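Local coordinates for protein mRNA export factor MEX67 (Candida albicans, PDB 1Q40) that probably carries mRNA out of the nucleus as a complex with Mtr2, its partner through the NTF2-like M domain, at residues S13-A17 with S122-Y126; W28-R32 with L107-H112; F45-V49 with Y73-N79; L131-T137 with R185-P191. All blocks are in the same frame, centred on the assembly; numbering follows the deposited sequence.

Contact 1: S13-A17 with S122-Y126; sequences SRNLA and SMEVY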
loop_
_atom_site.group_PDB
_atom_site.type_symbol
_atom_site.label_atom_id
_atom_site.label_comp_id
_atom_site.label_asym_id
_atom_site.label_seq_id
_atom_site.Cartn_x
_atom_site.Cartn_y
_atom_site.Cartn_z
ATOM N N SER B 13 18.970 0.494 -12.143
ATOM C CA SER B 13 18.076 0.528 -10.945
ATOM C C SER B 13 16.876 -0.405 -11.130
ATOM O O SER B 13 16.503 -1.125 -10.210
ATOM C CB SER B 13 17.621 1.965 -10.657
ATOM O OG SER B 13 16.306 2.009 -10.129
ATOM N N ARG B 14 16.284 -0.382 -12.322
ATOM C CA ARG B 14 15.184 -1.280 -12.672
ATOM C C ARG B 14 15.655 -2.734 -12.787
ATOM O O ARG B 14 14.890 -3.658 -12.510
ATOM C CB ARG B 14 14.533 -0.828 -13.986
ATOM C CG ARG B 14 13.232 -1.552 -14.371
ATOM C CD ARG B 14 12.015 -1.197 -13.528
ATOM N NE ARG B 14 11.689 0.232 -13.574
ATOM C CZ ARG B 14 10.570 0.774 -13.084
ATOM N NH1 ARG B 14 9.636 0.019 -12.507
ATOM N NH2 ARG B 14 10.379 2.086 -13.174
ATOM N N ASN B 15 16.907 -2.927 -13.201
ATOM C CA ASN B 15 17.508 -4.262 -13.274
ATOM C C ASN B 15 18.075 -4.719 -11.926
ATOM O O ASN B 15 18.069 -5.910 -11.623
ATOM C CB ASN B 15 18.609 -4.306 -14.345
ATOM C CG ASN B 15 18.124 -4.899 -15.654
ATOM O OD1 ASN B 15 18.502 -6.011 -16.024
ATOM N ND2 ASN B 15 17.279 -4.157 -16.362
ATOM N N LEU B 16 18.571 -3.771 -11.135
ATOM C CA LEU B 16 19.075 -4.051 -9.787
ATOM C C LEU B 16 17.947 -4.445 -8.818
ATOM O O LEU B 16 18.191 -5.113 -7.814
ATOM C CB LEU B 16 19.819 -2.826 -9.245
ATOM C CG LEU B 16 20.635 -3.012 -7.961
ATOM C CD1 LEU B 16 22.046 -2.443 -8.121
ATOM C CD2 LEU B 16 19.936 -2.377 -6.766
ATOM N N ALA B 17 16.724 -4.018 -9.129
ATOM C CA ALA B 17 15.546 -4.315 -8.322
ATOM C C ALA B 17 14.914 -5.631 -8.754
ATOM O O ALA B 17 14.392 -6.370 -7.929
ATOM C CB ALA B 17 14.538 -3.191 -8.440
ATOM N N SER B 122 3.310 -7.071 -10.458
ATOM C CA SER B 122 3.692 -5.724 -10.875
ATOM C C SER B 122 4.630 -5.118 -9.837
ATOM O O SER B 122 4.635 -5.520 -8.671
ATOM C CB SER B 122 2.468 -4.830 -11.110
ATOM O OG SER B 122 1.737 -4.581 -9.920
HETATM N N MSE B 123 5.424 -4.149 -10.274
HETATM C CA MSE B 123 6.482 -3.581 -9.449
HETATM C C MSE B 123 6.733 -2.123 -9.814
HETATM O O MSE B 123 6.704 -1.774 -10.988
HETATM C CB MSE B 123 7.762 -4.393 -9.664
HETATM C CG MSE B 123 8.898 -4.128 -8.669
HETATM SE SE MSE B 123 10.548 -5.150 -9.099
HETATM C CE MSE B 123 9.774 -6.653 -9.961
ATOM N N GLU B 124 6.967 -1.288 -8.802
ATOM C CA GLU B 124 7.506 0.061 -8.980
ATOM C C GLU B 124 8.855 0.155 -8.273
ATOM O O GLU B 124 9.038 -0.419 -7.206
ATOM C CB GLU B 124 6.562 1.108 -8.391
ATOM C CG GLU B 124 5.145 1.056 -8.931
ATOM C CD GLU B 124 4.249 0.064 -8.202
ATOM O OE1 GLU B 124 3.738 -0.851 -8.862
ATOM O OE2 GLU B 124 4.049 0.196 -6.972
ATOM N N VAL B 125 9.798 0.875 -8.874
ATOM C CA VAL B 125 11.096 1.133 -8.254
ATOM C C VAL B 125 11.518 2.584 -8.518
ATOM O O VAL B 125 11.480 3.056 -9.652
ATOM C CB VAL B 125 12.181 0.112 -8.721
ATOM C CG1 VAL B 125 12.185 -0.045 -10.220
ATOM C CG2 VAL B 125 13.578 0.511 -8.227
ATOM N N TYR B 126 11.896 3.279 -7.451
ATOM C CA TYR B 126 12.236 4.693 -7.520
ATOM C C TYR B 126 13.146 5.094 -6.356
ATOM O O TYR B 126 13.375 4.312 -5.445
ATOM C CB TYR B 126 10.955 5.544 -7.537
ATOM C CG TYR B 126 9.943 5.211 -6.439
ATOM C CD1 TYR B 126 9.812 6.030 -5.323
ATOM C CD2 TYR B 126 9.117 4.089 -6.527
ATOM C CE1 TYR B 126 8.889 5.744 -4.314
ATOM C CE2 TYR B 126 8.184 3.786 -5.513
ATOM C CZ TYR B 126 8.080 4.626 -4.414
ATOM O OH TYR B 126 7.175 4.363 -3.417
#

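Contact 2: W28-R32 with L107-H112; sequences WDANR and LPKTRH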
loop_
_atom_site.group_PDB
_atom_site.type_symbol
_atom_site.label_atom_id
_atom_site.label_comp_id
_atom_site.label_asym_id
_atom_site.label_seq_id
_atom_site.Cartn_x
_atom_site.Cartn_y
_atom_site.Cartn_z
ATOM N N TRP B 28 12.811 -16.700 0.063
ATOM C CA TRP B 28 11.577 -16.552 0.846
ATOM C C TRP B 28 10.728 -17.821 0.754
ATOM O O TRP B 28 10.067 -18.205 1.715
ATOM C CB TRP B 28 10.768 -15.342 0.367
ATOM C CG TRP B 28 9.549 -15.106 1.190
ATOM C CD1 TRP B 28 8.266 -15.458 0.877
ATOM C CD2 TRP B 28 9.494 -14.499 2.484
ATOM N NE1 TRP B 28 7.411 -15.098 1.894
ATOM C CE2 TRP B 28 8.138 -14.502 2.893
ATOM C CE3 TRP B 28 10.451 -13.942 3.342
ATOM C CZ2 TRP B 28 7.726 -13.981 4.114
ATOM C CZ3 TRP B 28 10.037 -13.417 4.554
ATOM C CH2 TRP B 28 8.691 -13.446 4.932
ATOM N N ASP B 29 10.745 -18.465 -0.409
ATOM C CA ASP B 29 10.057 -19.736 -0.597
ATOM C C ASP B 29 10.897 -20.931 -0.115
ATOM O O ASP B 29 10.342 -21.973 0.205
ATOM C CB ASP B 29 9.705 -19.954 -2.072
ATOM C CG ASP B 29 8.712 -18.928 -2.618
ATOM O OD1 ASP B 29 7.986 -18.247 -1.849
ATOM O OD2 ASP B 29 8.583 -18.771 -3.847
ATOM N N ALA B 30 12.222 -20.791 -0.086
ATOM C CA ALA B 30 13.116 -21.914 0.240
ATOM C C ALA B 30 13.644 -21.872 1.679
ATOM O O ALA B 30 13.171 -22.614 2.537
ATOM C CB ALA B 30 14.273 -21.975 -0.758
ATOM N N ASN B 31 14.630 -21.018 1.941
ATOM C CA ASN B 31 15.236 -20.916 3.263
ATOM C C ASN B 31 15.312 -19.456 3.721
ATOM O O ASN B 31 16.197 -18.719 3.303
ATOM C CB ASN B 31 16.630 -21.544 3.235
ATOM C CG ASN B 31 17.202 -21.762 4.620
ATOM O OD1 ASN B 31 16.588 -21.400 5.628
ATOM N ND2 ASN B 31 18.388 -22.357 4.679
ATOM N N ARG B 32 14.377 -19.050 4.574
ATOM C CA ARG B 32 14.308 -17.663 5.030
ATOM C C ARG B 32 15.477 -17.221 5.913
ATOM O O ARG B 32 15.751 -16.028 6.015
ATOM C CB ARG B 32 12.982 -17.406 5.753
ATOM C CG ARG B 32 11.820 -17.325 4.786
ATOM C CD ARG B 32 10.455 -17.283 5.438
ATOM N NE ARG B 32 9.417 -17.423 4.424
ATOM C CZ ARG B 32 8.132 -17.661 4.673
ATOM N NH1 ARG B 32 7.694 -17.769 5.919
ATOM N NH2 ARG B 32 7.281 -17.789 3.658
ATOM N N LEU B 107 5.132 -16.869 9.468
ATOM C CA LEU B 107 4.358 -16.694 8.251
ATOM C C LEU B 107 4.319 -18.042 7.496
ATOM O O LEU B 107 5.336 -18.738 7.407
ATOM C CB LEU B 107 4.966 -15.587 7.386
ATOM C CG LEU B 107 4.829 -14.166 7.970
ATOM C CD1 LEU B 107 5.734 -13.182 7.259
ATOM C CD2 LEU B 107 3.401 -13.687 7.913
ATOM N N PRO B 108 3.153 -18.434 6.988
ATOM C CA PRO B 108 3.063 -19.675 6.202
ATOM C C PRO B 108 4.120 -19.743 5.085
ATOM O O PRO B 108 4.515 -18.718 4.508
ATOM C CB PRO B 108 1.641 -19.631 5.643
ATOM C CG PRO B 108 0.862 -18.838 6.672
ATOM C CD PRO B 108 1.834 -17.793 7.160
ATOM N N LYS B 109 4.590 -20.955 4.823
ATOM C CA LYS B 109 5.558 -21.220 3.763
ATOM C C LYS B 109 4.874 -21.086 2.414
ATOM O O LYS B 109 3.716 -21.456 2.268
ATOM C CB LYS B 109 6.169 -22.610 3.951
ATOM C CG LYS B 109 6.833 -22.759 5.342
ATOM C CD LYS B 109 7.650 -24.021 5.486
ATOM C CE LYS B 109 8.326 -24.053 6.845
ATOM N NZ LYS B 109 8.839 -25.394 7.168
ATOM N N THR B 110 5.607 -20.563 1.434
ATOM C CA THR B 110 5.019 -20.076 0.190
ATOM C C THR B 110 5.713 -20.579 -1.065
ATOM O O THR B 110 6.846 -21.067 -1.038
ATOM C CB THR B 110 5.100 -18.535 0.155
ATOM O OG1 THR B 110 6.444 -18.114 0.456
ATOM C CG2 THR B 110 4.223 -17.900 1.256
ATOM N N ARG B 111 5.018 -20.405 -2.180
ATOM C CA ARG B 111 5.655 -20.394 -3.484
ATOM C C ARG B 111 5.085 -19.243 -4.318
ATOM O O ARG B 111 3.877 -19.150 -4.529
ATOM C CB ARG B 111 5.537 -21.747 -4.184
ATOM C CG ARG B 111 4.159 -22.311 -4.268
ATOM C CD ARG B 111 3.574 -22.257 -5.668
ATOM N NE ARG B 111 4.180 -23.240 -6.562
ATOM C CZ ARG B 111 3.939 -23.300 -7.869
ATOM N NH1 ARG B 111 3.105 -22.434 -8.442
ATOM N NH2 ARG B 111 4.534 -24.231 -8.610
ATOM N N HIS B 112 5.973 -18.327 -4.697
ATOM C CA HIS B 112 5.688 -17.236 -5.615
ATOM C C HIS B 112 6.192 -17.686 -6.981
ATOM O O HIS B 112 7.375 -17.968 -7.144
ATOM C CB HIS B 112 6.442 -15.973 -5.206
ATOM C CG HIS B 112 6.045 -15.415 -3.871
ATOM N ND1 HIS B 112 6.338 -16.044 -2.680
ATOM C CD2 HIS B 112 5.406 -14.269 -3.543
ATOM C CE1 HIS B 112 5.883 -15.313 -1.675
ATOM N NE2 HIS B 112 5.316 -14.228 -2.172
HETATM O O HOH W 1 8.623 -20.422 2.368
#

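Contact 3: F45-V49 with Y73-N79; sequences FSMQV and YLNNSRN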
loop_
_atom_site.group_PDB
_atom_site.type_symbol
_atom_site.label_atom_id
_atom_site.label_comp_id
_atom_site.label_asym_id
_atom_site.label_seq_id
_atom_site.Cartn_x
_atom_site.Cartn_y
_atom_site.Cartn_z
ATOM N N PHE B 45 10.730 -4.614 10.192
ATOM C CA PHE B 45 9.733 -5.395 9.480
ATOM C C PHE B 45 8.417 -5.419 10.232
ATOM O O PHE B 45 8.386 -5.634 11.438
ATOM C CB PHE B 45 10.182 -6.841 9.303
ATOM C CG PHE B 45 9.136 -7.718 8.671
ATOM C CD1 PHE B 45 8.867 -7.624 7.314
ATOM C CD2 PHE B 45 8.422 -8.646 9.437
ATOM C CE1 PHE B 45 7.891 -8.431 6.718
ATOM C CE2 PHE B 45 7.443 -9.445 8.847
ATOM C CZ PHE B 45 7.180 -9.335 7.492
ATOM N N SER B 46 7.321 -5.228 9.508
ATOM C CA SER B 46 6.015 -5.598 10.026
ATOM C C SER B 46 5.094 -6.062 8.906
ATOM O O SER B 46 5.309 -5.764 7.719
ATOM C CB SER B 46 5.393 -4.460 10.843
ATOM O OG SER B 46 5.472 -3.212 10.176
HETATM N N MSE B 47 4.100 -6.852 9.299
HETATM C CA MSE B 47 3.105 -7.406 8.396
HETATM C C MSE B 47 1.712 -6.944 8.838
HETATM O O MSE B 47 1.412 -6.901 10.038
HETATM C CB MSE B 47 3.199 -8.941 8.382
HETATM C CG MSE B 47 2.175 -9.644 7.493
HETATM SE SE MSE B 47 0.481 -10.003 8.428
HETATM C CE MSE B 47 1.150 -10.921 9.961
ATOM N N GLN B 48 0.882 -6.583 7.862
ATOM C CA GLN B 48 -0.494 -6.115 8.111
ATOM C C GLN B 48 -1.486 -6.913 7.256
ATOM O O GLN B 48 -1.200 -7.230 6.106
ATOM C CB GLN B 48 -0.586 -4.588 7.830
ATOM C CG GLN B 48 -0.173 -4.152 6.397
ATOM C CD GLN B 48 -0.208 -2.628 6.165
ATOM O OE1 GLN B 48 -1.204 -1.969 6.465
ATOM N NE2 GLN B 48 0.875 -2.086 5.622
ATOM N N VAL B 49 -2.640 -7.254 7.826
ATOM C CA VAL B 49 -3.723 -7.917 7.111
ATOM C C VAL B 49 -4.821 -6.892 6.786
ATOM O O VAL B 49 -5.235 -6.107 7.649
ATOM C CB VAL B 49 -4.335 -9.077 7.931
ATOM C CG1 VAL B 49 -5.582 -9.642 7.251
ATOM C CG2 VAL B 49 -3.300 -10.162 8.158
ATOM N N TYR B 73 -2.204 -15.244 10.334
ATOM C CA TYR B 73 -1.719 -13.878 10.178
ATOM C C TYR B 73 -2.252 -12.871 11.201
ATOM O O TYR B 73 -1.612 -11.842 11.459
ATOM C CB TYR B 73 -2.141 -13.382 8.807
ATOM C CG TYR B 73 -1.565 -14.162 7.653
ATOM C CD1 TYR B 73 -0.350 -13.797 7.093
ATOM C CD2 TYR B 73 -2.229 -15.253 7.121
ATOM C CE1 TYR B 73 0.202 -14.499 6.035
ATOM C CE2 TYR B 73 -1.687 -15.974 6.031
ATOM C CZ TYR B 73 -0.481 -15.577 5.491
ATOM O OH TYR B 73 0.095 -16.251 4.434
ATOM N N LEU B 74 -3.417 -13.154 11.774
ATOM C CA LEU B 74 -4.154 -12.143 12.526
ATOM C C LEU B 74 -3.474 -11.690 13.803
ATOM O O LEU B 74 -3.517 -10.505 14.131
ATOM C CB LEU B 74 -5.564 -12.632 12.870
ATOM C CG LEU B 74 -6.538 -12.754 11.716
ATOM C CD1 LEU B 74 -7.801 -13.424 12.216
ATOM C CD2 LEU B 74 -6.855 -11.406 11.137
ATOM N N ASN B 75 -2.871 -12.609 14.548
ATOM C CA ASN B 75 -2.271 -12.213 15.831
ATOM C C ASN B 75 -1.079 -11.281 15.649
ATOM O O ASN B 75 -0.819 -10.421 16.488
ATOM C CB ASN B 75 -1.848 -13.419 16.662
ATOM C CG ASN B 75 -1.453 -13.026 18.072
ATOM O OD1 ASN B 75 -2.206 -12.340 18.772
ATOM N ND2 ASN B 75 -0.262 -13.430 18.489
ATOM N N ASN B 76 -0.365 -11.451 14.541
ATOM C CA ASN B 76 0.798 -10.636 14.246
ATOM C C ASN B 76 0.542 -9.441 13.324
ATOM O O ASN B 76 1.476 -8.700 13.016
ATOM C CB ASN B 76 1.892 -11.522 13.664
ATOM C CG ASN B 76 2.468 -12.482 14.698
ATOM O OD1 ASN B 76 2.380 -12.234 15.904
ATOM N ND2 ASN B 76 3.040 -13.585 14.235
ATOM N N SER B 77 -0.704 -9.252 12.899
ATOM C CA SER B 77 -1.053 -8.193 11.954
ATOM C C SER B 77 -0.938 -6.808 12.575
ATOM O O SER B 77 -1.537 -6.528 13.603
ATOM C CB SER B 77 -2.479 -8.396 11.416
ATOM O OG SER B 77 -2.938 -7.255 10.698
ATOM N N ARG B 78 -0.160 -5.946 11.944
ATOM C CA ARG B 78 0.042 -4.572 12.404
ATOM C C ARG B 78 -0.779 -3.620 11.533
ATOM O O ARG B 78 -0.267 -2.613 11.028
ATOM C CB ARG B 78 1.533 -4.215 12.353
ATOM C CG ARG B 78 1.888 -3.046 13.244
ATOM C CD ARG B 78 3.378 -2.738 13.274
ATOM N NE ARG B 78 3.699 -1.724 14.268
ATOM C CZ ARG B 78 4.324 -0.570 14.024
ATOM N NH1 ARG B 78 4.677 -0.220 12.802
ATOM N NH2 ARG B 78 4.565 0.262 15.027
ATOM N N ASN B 79 -2.051 -3.968 11.330
ATOM C CA ASN B 79 -3.002 -3.058 10.713
ATOM C C ASN B 79 -3.330 -2.051 11.790
ATOM O O ASN B 79 -4.104 -2.326 12.734
ATOM C CB ASN B 79 -4.249 -3.799 10.218
ATOM C CG ASN B 79 -5.280 -2.870 9.582
ATOM O OD1 ASN B 79 -5.311 -1.662 9.858
ATOM N ND2 ASN B 79 -6.155 -3.441 8.745
HETATM O O HOH W 2 3.845 -7.737 12.122
#

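Contact 4: L131-T137 with R185-P191; sequences LNGIMIT and RTFVVIP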
loop_
_atom_site.group_PDB
_atom_site.type_symbol
_atom_site.label_atom_id
_atom_site.label_comp_id
_atom_site.label_asym_id
_atom_site.label_seq_id
_atom_site.Cartn_x
_atom_site.Cartn_y
_atom_site.Cartn_z
ATOM N N LEU B 131 19.908 8.994 2.083
ATOM C CA LEU B 131 20.725 7.785 2.256
ATOM C C LEU B 131 21.021 7.013 0.960
ATOM O O LEU B 131 21.381 5.838 1.008
ATOM C CB LEU B 131 20.077 6.841 3.285
ATOM C CG LEU B 131 19.683 7.421 4.649
ATOM C CD1 LEU B 131 19.174 6.312 5.560
ATOM C CD2 LEU B 131 20.850 8.159 5.297
ATOM N N ASN B 132 20.886 7.676 -0.186
ATOM C CA ASN B 132 21.082 7.036 -1.487
ATOM C C ASN B 132 20.370 5.676 -1.609
ATOM O O ASN B 132 20.910 4.724 -2.172
ATOM C CB ASN B 132 22.585 6.909 -1.792
ATOM C CG ASN B 132 22.962 7.524 -3.130
ATOM O OD1 ASN B 132 23.316 6.815 -4.076
ATOM N ND2 ASN B 132 22.885 8.849 -3.217
ATOM N N GLY B 133 19.148 5.604 -1.087
ATOM C CA GLY B 133 18.369 4.380 -1.117
ATOM C C GLY B 133 17.406 4.320 -2.287
ATOM O O GLY B 133 17.201 5.310 -2.986
ATOM N N ILE B 134 16.838 3.136 -2.511
ATOM C CA ILE B 134 15.758 2.960 -3.472
ATOM C C ILE B 134 14.568 2.278 -2.800
ATOM O O ILE B 134 14.732 1.532 -1.843
ATOM C CB ILE B 134 16.229 2.177 -4.737
ATOM C CG1 ILE B 134 16.622 0.740 -4.410
ATOM C CG2 ILE B 134 17.418 2.888 -5.410
ATOM C CD1 ILE B 134 16.625 -0.152 -5.618
HETATM N N MSE B 135 13.380 2.577 -3.309
HETATM C CA MSE B 135 12.129 1.970 -2.876
HETATM C C MSE B 135 11.748 0.930 -3.900
HETATM O O MSE B 135 11.726 1.228 -5.085
HETATM C CB MSE B 135 11.013 3.008 -2.852
HETATM C CG MSE B 135 11.226 4.155 -1.908
HETATM SE SE MSE B 135 10.118 3.944 -0.324
HETATM C CE MSE B 135 8.496 4.552 -0.900
ATOM N N ILE B 136 11.450 -0.282 -3.445
ATOM C CA ILE B 136 10.930 -1.337 -4.302
ATOM C C ILE B 136 9.599 -1.835 -3.737
ATOM O O ILE B 136 9.550 -2.311 -2.606
ATOM C CB ILE B 136 11.921 -2.518 -4.385
ATOM C CG1 ILE B 136 13.318 -2.048 -4.809
ATOM C CG2 ILE B 136 11.387 -3.570 -5.355
ATOM C CD1 ILE B 136 14.414 -3.066 -4.558
ATOM N N THR B 137 8.535 -1.725 -4.527
ATOM C CA THR B 137 7.227 -2.255 -4.152
ATOM C C THR B 137 6.759 -3.313 -5.154
ATOM O O THR B 137 6.707 -3.068 -6.359
ATOM C CB THR B 137 6.212 -1.115 -4.033
ATOM O OG1 THR B 137 6.571 -0.293 -2.919
ATOM C CG2 THR B 137 4.832 -1.615 -3.655
ATOM N N ARG B 185 4.307 -5.725 -1.082
ATOM C CA ARG B 185 5.458 -5.678 -0.209
ATOM C C ARG B 185 6.405 -4.555 -0.635
ATOM O O ARG B 185 6.781 -4.475 -1.801
ATOM C CB ARG B 185 6.190 -7.013 -0.243
ATOM C CG ARG B 185 7.147 -7.208 0.920
ATOM C CD ARG B 185 7.656 -8.641 1.068
ATOM N NE ARG B 185 8.441 -8.774 2.288
ATOM C CZ ARG B 185 8.822 -9.922 2.831
ATOM N NH1 ARG B 185 9.547 -9.909 3.940
ATOM N NH2 ARG B 185 8.485 -11.076 2.290
ATOM N N THR B 186 6.799 -3.728 0.328
ATOM C CA THR B 186 7.642 -2.555 0.105
ATOM C C THR B 186 8.954 -2.687 0.870
ATOM O O THR B 186 8.955 -2.913 2.077
ATOM C CB THR B 186 6.895 -1.282 0.558
ATOM O OG1 THR B 186 5.753 -1.081 -0.271
ATOM C CG2 THR B 186 7.730 -0.017 0.334
ATOM N N PHE B 187 10.061 -2.543 0.147
ATOM C CA PHE B 187 11.403 -2.549 0.703
ATOM C C PHE B 187 12.030 -1.151 0.525
ATOM O O PHE B 187 11.921 -0.559 -0.544
ATOM C CB PHE B 187 12.288 -3.553 -0.046
ATOM C CG PHE B 187 11.783 -4.977 -0.036
ATOM C CD1 PHE B 187 12.199 -5.866 0.942
ATOM C CD2 PHE B 187 10.939 -5.437 -1.039
ATOM C CE1 PHE B 187 11.767 -7.187 0.943
ATOM C CE2 PHE B 187 10.493 -6.757 -1.053
ATOM C CZ PHE B 187 10.917 -7.635 -0.062
ATOM N N VAL B 188 12.679 -0.627 1.560
ATOM C CA VAL B 188 13.641 0.461 1.389
ATOM C C VAL B 188 15.018 -0.186 1.472
ATOM O O VAL B 188 15.377 -0.741 2.506
ATOM C CB VAL B 188 13.504 1.544 2.475
ATOM C CG1 VAL B 188 14.548 2.645 2.280
ATOM C CG2 VAL B 188 12.111 2.132 2.468
ATOM N N VAL B 189 15.772 -0.142 0.376
ATOM C CA VAL B 189 17.090 -0.770 0.294
ATOM C C VAL B 189 18.180 0.310 0.229
ATOM O O VAL B 189 18.072 1.256 -0.547
ATOM C CB VAL B 189 17.190 -1.698 -0.937
ATOM C CG1 VAL B 189 18.476 -2.528 -0.895
ATOM C CG2 VAL B 189 15.960 -2.609 -1.028
ATOM N N ILE B 190 19.221 0.158 1.047
ATOM C CA ILE B 190 20.307 1.137 1.139
ATOM C C ILE B 190 21.689 0.487 0.909
ATOM O O ILE B 190 21.817 -0.732 0.986
ATOM C CB ILE B 190 20.248 1.876 2.507
ATOM C CG1 ILE B 190 20.447 0.907 3.677
ATOM C CG2 ILE B 190 18.918 2.609 2.662
ATOM C CD1 ILE B 190 20.559 1.587 5.037
ATOM N N PRO B 191 22.713 1.286 0.594
ATOM C CA PRO B 191 24.087 0.766 0.459
ATOM C C PRO B 191 24.662 0.129 1.736
ATOM O O PRO B 191 25.218 -0.969 1.667
ATOM C CB PRO B 191 24.898 2.009 0.068
ATOM C CG PRO B 191 23.909 2.960 -0.486
ATOM C CD PRO B 191 22.649 2.729 0.295
#

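Contact 1: S13-A17 with S122-Y126
Ser-122 opens the strand segment without touching the helix; its backbone pairs with His-139 on the neighbouring strand. Met-123, a selenomethionine, is the first to meet the start of helix 14-29. Its CA-to-CB bond points toward the helix, and Met-123 SE lies 4.2 Å from Ala-17 O and 4.5 Å from Ala-17 CB. Met-123 O lies 3.8 Å from Arg-14 NH1, near the plane of the guanidinium, too far for a hydrogen bond. Glu-124 turns to the other side of the strand, where its carboxylate accepts a hydrogen bond from His-139 and forms a salt bridge with a basic side chain of the Mtr2 chain. Val-125 points back to the helix and gives up most surface here. Val-125 CG1 sits over one face of the Arg-14 guanidinium, 3.4 Å from Arg-14 CZ, while Val-125 CG2 packs 3.8 Å from Ala-17 CB and 3.6 Å from Ser-13 OG. Tyr-126 again faces away, packing on an apolar side chain of Mtr2. The strand thus has one face for its own helix and another for the partner subunit, as in NTF2-like folds, whose curved sheet packs helices on its concave side and can dimerise through the other.

Contact 2: W28-R32 with L107-H112
The last turn of helix 14-29 and the loop after it lie across the short edge strand 109-111, with CA of Asp-29 and CA of Thr-110 5.1 Å apart. This joins the end of the long helix to the curved sheet of the NTF2-like fold. A water ties the backbones together, donating to Trp-28 O at 2.7 Å and accepting from Thr-110 N at 3.2 Å. Asp-29 is the main acceptor: OD2 takes the backbone N of His-112 at 2.8 Å, and OD1 takes Thr-110 OG1 at 2.8 Å. Trp-28 adds apolar contact at its ring edge, CH2 lying 3.8 Å from Leu-107 CD1. Arg-32 reaches back, its NE donating to Trp-28 O at 2.9 Å, and crosses to the loop before the strand, where NH1 meets Leu-107 O and NH2 meets Pro-108 O, each at 3.0 Å. The ring of His-112 completes the Asp-29 cluster: ND1 donates to Asp-29 OD1 at 2.9 Å, with an N-H...O angle of 159°.

Contact 3: F45-V49 with Y73-N79
From Ser-46 onward, strand 44-49 is covered by the irregular loop 73-79. Ser-46 CB packs 3.6 Å from Arg-78 CD, while its hydroxyl bonds to side chains of Mtr2. Met-47, a selenomethionine, makes the shortest hydrogen bond between the two segments: its O accepts from Arg-78 N at 2.6 Å, with Ser-77 CA 3.4 Å from Met-47 O. A water accepts from Met-47 N at 3.0 Å and lies 2.7 Å from Asn-76 O. The Met-47 SE atom lies at the edge of the Tyr-73 ring, 5.4 Å from its centroid, a Met-aromatic contact. Gln-48 offers CB to the loop, 3.8 Å from Arg-78 O, and directs its amide to Mtr2. At Val-49 the loop's side chains replace a strand partner: N donates to Ser-77 OG at 2.9 Å, O accepts from Asn-79 ND2 at 3.0 Å, and CG2 packs 3.5 Å from Tyr-73 CB. Asn-79 OD1 is hydrogen-bonded to Thr-81 OG1. Arg-78 reaches an acidic side chain of the Mtr2 chain in a salt bridge, placing this loop at the heterodimer interface. Within the chain, strand 44-49 runs parallel to strand 198-208 and pairs with the short strand 94-95, while Phe-45 packs on helix 96-105.

Contact 4: L131-T137 with R185-P191
Strands 134-146 and 181-190 run antiparallel here, and their backbone polar groups are satisfied in two complete pairs. Ile-134 N donates to Val-189 O and Val-189 N to Ile-134 O, both at 3.0 Å; Ile-136 N donates to Phe-187 O at 3.0 Å and Phe-187 N to Ile-136 O at 2.8 Å. Between them, Met-135 and Val-188 form a non-hydrogen-bonded pair, whose own amides turn to the outer neighbours: Met-135 pairs with Tyr-126 and Val-188 with Ala-200. In the same way Thr-137 pairs with Glu-124 and Thr-186 with Thr-203. The hydroxyls Thr-137 OG1 and Thr-186 OG1 approach to 2.9 Å, and Thr-186 OG1 also hydrogen-bonds a polar side chain of Mtr2. Arg-185 sends its charge elsewhere, to a salt bridge with Asp-202 and a cation-pi contact with Trp-28. Apolar contacts occur on both faces: selenomethionine Met-135 SE lies 3.9 Å from Val-188 CG2 beside the threonines, and Ile-136 CD1 lies 3.9 Å from Val-189 CG2 on the face that meets helix 14-29. Central strands bonded on both edges thus present two chemically different faces, an apolar one for the helix and a mixed one, carrying two threonine hydroxyls, for Mtr2.

All four contacts reach one curved mixed sheet. Helix 14-29 serves contacts 1 and 2, its start meeting strand 122-127 and its end strand 109-111, with centres 22 Å apart. Along the chain, contact 3 lies within the span of contact 2, which lies within that of contact 1; contact 4 follows all three. Contacts 1 and 4 are close, centres 10 Å apart, because strands 122-127 and 134-146 are neighbours. Contact 3 sits across the chain's centre from contact 1, about 25 Å away between centres, yet touches contact 2 through Tyr-73 and Leu-107. Arg-185 of contact 4 meets both Trp-28 and Phe-45. Contacts 1, 3 and 4 also reach Mtr2, consistent with a sheet-based heterodimer interface.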